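Local structure of regulator of G-protein signaling 16 (Mus musculus, 3C7L) at residues 56-61 / 103-108; 49-54 / 110-115. The protein speeds GTP hydrolysis by G protein alpha subunits through its RGS domain, driving them into the GDP-bound state and shortening receptor signals, including phototransduction in the retina. All blocks are in the same frame, centred on the assembly; numbering follows the deposited sequence.

Contact 1 (56-61 / 103-108)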
loop_
_atom_site.group_PDB
_atom_site.type_symbol
_atom_site.label_atom_id
_atom_site.label_comp_id
_atom_site.label_asym_id
_atom_site.label_seq_id
_atom_site.Cartn_x
_atom_site.Cartn_y
_atom_site.Cartn_z
ATOM N N GLU A 56 -0.799 -4.592 8.395
ATOM C CA GLU A 56 -0.761 -4.639 9.845
ATOM C C GLU A 56 -2.187 -4.569 10.411
ATOM O O GLU A 56 -2.478 -5.149 11.459
ATOM C CB GLU A 56 0.111 -3.504 10.401
ATOM C CG GLU A 56 -0.393 -2.107 10.111
ATOM C CD GLU A 56 0.393 -1.032 10.856
ATOM O OE1 GLU A 56 0.645 -1.220 12.066
ATOM O OE2 GLU A 56 0.744 -0.000 10.236
ATOM N N PHE A 57 -3.078 -3.880 9.704
ATOM C CA PHE A 57 -4.472 -3.746 10.128
ATOM C C PHE A 57 -5.186 -5.090 10.259
ATOM O O PHE A 57 -5.939 -5.312 11.206
ATOM C CB PHE A 57 -5.239 -2.869 9.129
ATOM C CG PHE A 57 -6.732 -2.836 9.359
ATOM C CD1 PHE A 57 -7.271 -2.162 10.451
ATOM C CD2 PHE A 57 -7.598 -3.479 8.477
ATOM C CE1 PHE A 57 -8.648 -2.127 10.664
ATOM C CE2 PHE A 57 -8.981 -3.451 8.681
ATOM C CZ PHE A 57 -9.506 -2.773 9.777
ATOM N N LYS A 58 -4.957 -5.985 9.308
ATOM C CA LYS A 58 -5.617 -7.281 9.339
ATOM C C LYS A 58 -5.151 -8.227 10.442
ATOM O O LYS A 58 -5.746 -9.284 10.650
ATOM C CB LYS A 58 -5.508 -7.958 7.977
ATOM C CG LYS A 58 -6.436 -7.339 6.944
ATOM C CD LYS A 58 -6.600 -8.240 5.737
ATOM C CE LYS A 58 -7.616 -7.673 4.755
ATOM N NZ LYS A 58 -7.770 -8.541 3.551
ATOM N N LYS A 59 -4.098 -7.842 11.151
ATOM C CA LYS A 59 -3.583 -8.650 12.249
ATOM C C LYS A 59 -4.267 -8.282 13.569
ATOM O O LYS A 59 -4.142 -8.997 14.561
ATOM C CB LYS A 59 -2.073 -8.455 12.382
ATOM C CG LYS A 59 -1.490 -9.083 13.634
ATOM C CD LYS A 59 -0.004 -8.819 13.759
ATOM C CE LYS A 59 0.509 -9.313 15.095
ATOM N NZ LYS A 59 -0.146 -8.577 16.210
ATOM N N ILE A 60 -4.989 -7.162 13.575
ATOM C CA ILE A 60 -5.686 -6.690 14.774
ATOM C C ILE A 60 -6.926 -7.532 15.076
ATOM O O ILE A 60 -7.747 -7.777 14.192
ATOM C CB ILE A 60 -6.113 -5.212 14.616
ATOM C CG1 ILE A 60 -4.881 -4.341 14.353
ATOM C CG2 ILE A 60 -6.835 -4.733 15.869
ATOM C CD1 ILE A 60 -5.203 -2.874 14.137
ATOM N N ARG A 61 -7.067 -7.969 16.327
ATOM C CA ARG A 61 -8.214 -8.797 16.720
ATOM C C ARG A 61 -9.284 -8.007 17.463
ATOM O O ARG A 61 -10.479 -8.149 17.192
ATOM C CB ARG A 61 -7.743 -9.964 17.592
ATOM C CG ARG A 61 -6.924 -11.001 16.842
ATOM C CD ARG A 61 -6.228 -11.948 17.802
ATOM N NE ARG A 61 -5.424 -12.947 17.105
ATOM C CZ ARG A 61 -4.572 -13.769 17.709
ATOM N NH1 ARG A 61 -4.413 -13.710 19.025
ATOM N NH2 ARG A 61 -3.878 -14.650 16.999
ATOM N N ALA A 103 -18.389 -2.000 9.408
ATOM C CA ALA A 103 -17.305 -2.715 10.074
ATOM C C ALA A 103 -17.019 -4.125 9.553
ATOM O O ALA A 103 -17.411 -5.118 10.171
ATOM C CB ALA A 103 -17.576 -2.769 11.570
ATOM N N THR A 104 -16.332 -4.205 8.419
ATOM C CA THR A 104 -15.959 -5.487 7.832
ATOM C C THR A 104 -14.435 -5.509 7.768
ATOM O O THR A 104 -13.812 -4.488 7.486
ATOM C CB THR A 104 -16.526 -5.653 6.407
ATOM O OG1 THR A 104 -15.988 -4.637 5.553
ATOM C CG2 THR A 104 -18.043 -5.536 6.418
ATOM N N THR A 105 -13.846 -6.672 8.033
ATOM C CA THR A 105 -12.390 -6.839 8.023
ATOM C C THR A 105 -11.747 -6.669 6.644
ATOM O O THR A 105 -10.567 -6.336 6.541
ATOM C CB THR A 105 -11.996 -8.230 8.575
ATOM O OG1 THR A 105 -12.495 -8.367 9.910
ATOM C CG2 THR A 105 -10.483 -8.400 8.590
ATOM N N SER A 106 -12.511 -6.906 5.586
ATOM C CA SER A 106 -11.969 -6.763 4.239
ATOM C C SER A 106 -12.264 -5.353 3.741
ATOM O O SER A 106 -12.246 -5.082 2.546
ATOM C CB SER A 106 -12.595 -7.804 3.304
ATOM O OG SER A 106 -13.990 -7.605 3.176
ATOM N N CYS A 107 -12.523 -4.464 4.697
ATOM C CA CYS A 107 -12.845 -3.066 4.448
ATOM C C CYS A 107 -12.001 -2.391 3.365
ATOM O O CYS A 107 -12.530 -1.718 2.477
ATOM C CB CYS A 107 -12.707 -2.288 5.762
ATOM S SG CYS A 107 -13.021 -0.539 5.620
ATOM N N PHE A 108 -10.691 -2.586 3.438
ATOM C CA PHE A 108 -9.764 -1.966 2.495
ATOM C C PHE A 108 -9.302 -2.825 1.314
ATOM O O PHE A 108 -8.469 -2.383 0.523
ATOM C CB PHE A 108 -8.530 -1.485 3.260
ATOM C CG PHE A 108 -8.838 -0.521 4.370
ATOM C CD1 PHE A 108 -9.269 0.768 4.090
ATOM C CD2 PHE A 108 -8.683 -0.901 5.702
ATOM C CE1 PHE A 108 -9.537 1.665 5.116
ATOM C CE2 PHE A 108 -8.948 -0.011 6.734
ATOM C CZ PHE A 108 -9.376 1.275 6.443
#

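Contact 2 (49-54 / 110-115)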
loop_
_atom_site.group_PDB
_atom_site.type_symbol
_atom_site.label_atom_id
_atom_site.label_comp_id
_atom_site.label_asym_id
_atom_site.label_seq_id
_atom_site.Cartn_x
_atom_site.Cartn_y
_atom_site.Cartn_z
ATOM N N GLU A 49 3.129 2.874 1.593
ATOM C CA GLU A 49 2.819 3.069 3.006
ATOM C C GLU A 49 1.412 2.575 3.312
ATOM O O GLU A 49 1.166 1.962 4.350
ATOM C CB GLU A 49 2.969 4.552 3.372
ATOM C CG GLU A 49 4.414 5.019 3.251
ATOM C CD GLU A 49 4.606 6.510 3.458
ATOM O OE1 GLU A 49 3.604 7.260 3.527
ATOM O OE2 GLU A 49 5.779 6.927 3.539
ATOM N N PHE A 50 0.492 2.834 2.391
ATOM C CA PHE A 50 -0.890 2.405 2.550
ATOM C C PHE A 50 -0.986 0.882 2.523
ATOM O O PHE A 50 -1.670 0.285 3.354
ATOM C CB PHE A 50 -1.756 3.003 1.436
ATOM C CG PHE A 50 -3.141 2.424 1.365
ATOM C CD1 PHE A 50 -3.992 2.481 2.463
ATOM C CD2 PHE A 50 -3.594 1.818 0.200
ATOM C CE1 PHE A 50 -5.276 1.943 2.400
ATOM C CE2 PHE A 50 -4.866 1.280 0.126
ATOM C CZ PHE A 50 -5.713 1.341 1.229
ATOM N N TRP A 51 -0.301 0.256 1.567
ATOM C CA TRP A 51 -0.327 -1.199 1.447
ATOM C C TRP A 51 0.162 -1.834 2.745
ATOM O O TRP A 51 -0.488 -2.718 3.294
ATOM C CB TRP A 51 0.555 -1.656 0.277
ATOM C CG TRP A 51 0.400 -3.115 -0.079
ATOM C CD1 TRP A 51 -0.470 -3.650 -0.980
ATOM C CD2 TRP A 51 1.129 -4.217 0.479
ATOM N NE1 TRP A 51 -0.332 -5.019 -1.022
ATOM C CE2 TRP A 51 0.642 -5.392 -0.135
ATOM C CE3 TRP A 51 2.145 -4.326 1.442
ATOM C CZ2 TRP A 51 1.138 -6.664 0.179
ATOM C CZ3 TRP A 51 2.640 -5.592 1.753
ATOM C CH2 TRP A 51 2.134 -6.742 1.122
ATOM N N LEU A 52 1.303 -1.374 3.243
ATOM C CA LEU A 52 1.862 -1.902 4.486
ATOM C C LEU A 52 0.932 -1.660 5.680
ATOM O O LEU A 52 0.859 -2.483 6.594
ATOM C CB LEU A 52 3.224 -1.265 4.768
ATOM C CG LEU A 52 4.365 -1.552 3.789
ATOM C CD1 LEU A 52 5.488 -0.571 4.045
ATOM C CD2 LEU A 52 4.862 -2.980 3.954
ATOM N N ALA A 53 0.226 -0.534 5.674
ATOM C CA ALA A 53 -0.691 -0.215 6.766
ATOM C C ALA A 53 -1.870 -1.179 6.766
ATOM O O ALA A 53 -2.396 -1.525 7.825
ATOM C CB ALA A 53 -1.186 1.221 6.635
ATOM N N CYS A 54 -2.281 -1.610 5.575
ATOM C CA CYS A 54 -3.387 -2.551 5.438
ATOM C C CYS A 54 -2.979 -3.919 5.974
ATOM O O CYS A 54 -3.786 -4.624 6.577
ATOM C CB CYS A 54 -3.800 -2.696 3.972
ATOM S SG CYS A 54 -4.649 -1.261 3.278
ATOM N N VAL A 110 -10.469 -3.729 -1.745
ATOM C CA VAL A 110 -10.485 -3.173 -3.089
ATOM C C VAL A 110 -9.467 -2.045 -3.236
ATOM O O VAL A 110 -8.742 -1.988 -4.228
ATOM C CB VAL A 110 -11.897 -2.677 -3.469
ATOM C CG1 VAL A 110 -11.903 -2.167 -4.895
ATOM C CG2 VAL A 110 -12.893 -3.821 -3.332
ATOM N N ALA A 111 -9.400 -1.162 -2.243
ATOM C CA ALA A 111 -8.450 -0.052 -2.275
ATOM C C ALA A 111 -7.012 -0.563 -2.305
ATOM O O ALA A 111 -6.196 -0.072 -3.082
ATOM C CB ALA A 111 -8.649 0.852 -1.062
ATOM N N GLN A 112 -6.705 -1.547 -1.462
ATOM C CA GLN A 112 -5.354 -2.101 -1.402
ATOM C C GLN A 112 -4.968 -2.744 -2.731
ATOM O O GLN A 112 -3.834 -2.601 -3.194
ATOM C CB GLN A 112 -5.246 -3.122 -0.254
ATOM C CG GLN A 112 -3.902 -3.857 -0.195
ATOM C CD GLN A 112 -3.740 -4.706 1.060
ATOM O OE1 GLN A 112 -4.721 -5.160 1.648
ATOM N NE2 GLN A 112 -2.493 -4.935 1.465
ATOM N N GLY A 113 -5.920 -3.444 -3.347
ATOM C CA GLY A 113 -5.668 -4.087 -4.625
ATOM C C GLY A 113 -5.433 -3.092 -5.749
ATOM O O GLY A 113 -4.580 -3.314 -6.617
ATOM N N LYS A 114 -6.193 -2.001 -5.757
ATOM C CA LYS A 114 -6.025 -0.981 -6.787
ATOM C C LYS A 114 -4.665 -0.318 -6.594
ATOM O O LYS A 114 -3.936 -0.073 -7.558
ATOM C CB LYS A 114 -7.118 0.089 -6.688
ATOM C CG LYS A 114 -8.533 -0.392 -6.938
ATOM C CD LYS A 114 -8.727 -0.894 -8.357
ATOM C CE LYS A 114 -10.183 -1.262 -8.612
ATOM N NZ LYS A 114 -10.392 -1.759 -10.001
ATOM N N THR A 115 -4.326 -0.029 -5.339
ATOM C CA THR A 115 -3.053 0.608 -5.019
ATOM C C THR A 115 -1.896 -0.333 -5.338
ATOM O O THR A 115 -0.838 0.103 -5.801
ATOM C CB THR A 115 -3.007 1.033 -3.539
ATOM O OG1 THR A 115 -4.082 1.948 -3.284
ATOM C CG2 THR A 115 -1.685 1.726 -3.217
#

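Contact 1 (56-61 / 103-108)
An edge-to-face aromatic pair, Phe57 with Phe108, joins the C-terminal end of helix 45-57 to the loop that precedes helix 109-128 in the all-helical RGS domain. The contact is partly buried and lies about 14 Å, centre to centre, from the middle of the chain. The edge of Phe108 is turned toward a face of Phe57. The ring centroids are 5.3 Å apart and the planes stand at 78°. CD2 of Phe108 comes 3.9 Å from CE2 of Phe57, and CE2 of Phe108 sits over the same face, displaced toward its rim. The first torsion of Phe57 puts CG anti to the backbone N (chi1 171°); the ring then meets Phe108 and Thr105. The edge of Phe57 also meets the loop backbone: Thr105 O lies near the ring plane, 3.9 Å from CE2 of Phe57. Lys58 runs extended beyond CG, and its CE passes 3.7 Å from Thr105 O. Its NZ continues to Asp109, with which it forms a salt bridge. The two rings are buried, while the methylenes of Lys58 lie on the solvent side. Both backbones are bent here. A type I turn from Phe57 to Ile60 has a bond from Ile60 N to Phe57 O, and a second from Thr104 to Cys107 has one from Cys107 N to Thr104 O. Within the loop, Cys107 SG stands 4.0 Å above the centre of the Phe108 ring. Helix 63-78 packs on both rings, with Leu66 and Arg69 against Phe57 and Ile73 against Phe108. Helix 90-101 adds Thr96 beside Phe108 and Leu100 beside Cys107.

Contact 2 (49-54 / 110-115)
Phe50 and Gln112 both hold CG anti to the backbone N (chi1 174° for Gln112), and each reaches across to the facing helix. They join helices 45-57 and 109-128 of the RGS fold in a buried contact about 3 Å from the centre of the chain. The short segments run roughly antiparallel, at 141°, with their axes 9.7 Å apart at closest approach. Phe50 packs by its edge. Its CZ touches Ala111 CB at 3.8 Å, and Ala111 O and Gln112 N lie near the ring plane. Thr115 meets the ring obliquely, with OG1 3.5 Å from Phe50 CD2. Cys54 SG sits over one face of Phe50, toward the rim. Ile73 and Ile78 of helix 63-78 also pack on this ring. Gln112 has the largest share of the buried surface. Its chain is extended beyond CG and touches both Trp51 and Cys54. The amide NE2 stands 3.3 Å above the indole plane of Trp51, offset toward the rim. The amide and indole planes are 69° apart, so the two groups do not lie flat on each other. NE2 and Trp51 NE1 are both donors and make no bond together; NE2 is instead hydrogen-bonded to Glu55 OE1. The carbonyl end of the same amide meets Cys54, with OE1 3.5 Å from Cys54 CB. Trp51 also touches Leu26, outside the two helices. The hydroxyl of Thr115 donates within its own helix. Ala111 O accepts both Thr115 N and Thr115 OG1, which approach from opposite faces of the carbonyl plane; the OG1 bond is 2.9 Å long, with the donor above that plane.

How the contacts relate
Contacts 1 and 2 lie about 12 Å apart, centre to centre, and share helix 45-57. Along the chain the order is 49-54, 56-61, 103-108 and 110-115, so both segments of contact 1 fall between those of contact 2. Contact 2 pairs helix 45-57 with helix 109-128 near the middle of the domain. Contact 1 extends that pairing outward, to the end of the first helix and the loop leading into the second. The two meet where Phe108 CB packs 3.9 Å from Cys54 SG. They are thus adjoining parts of the same helix packing within the RGS domain, the part of the protein that acts on G protein alpha subunits.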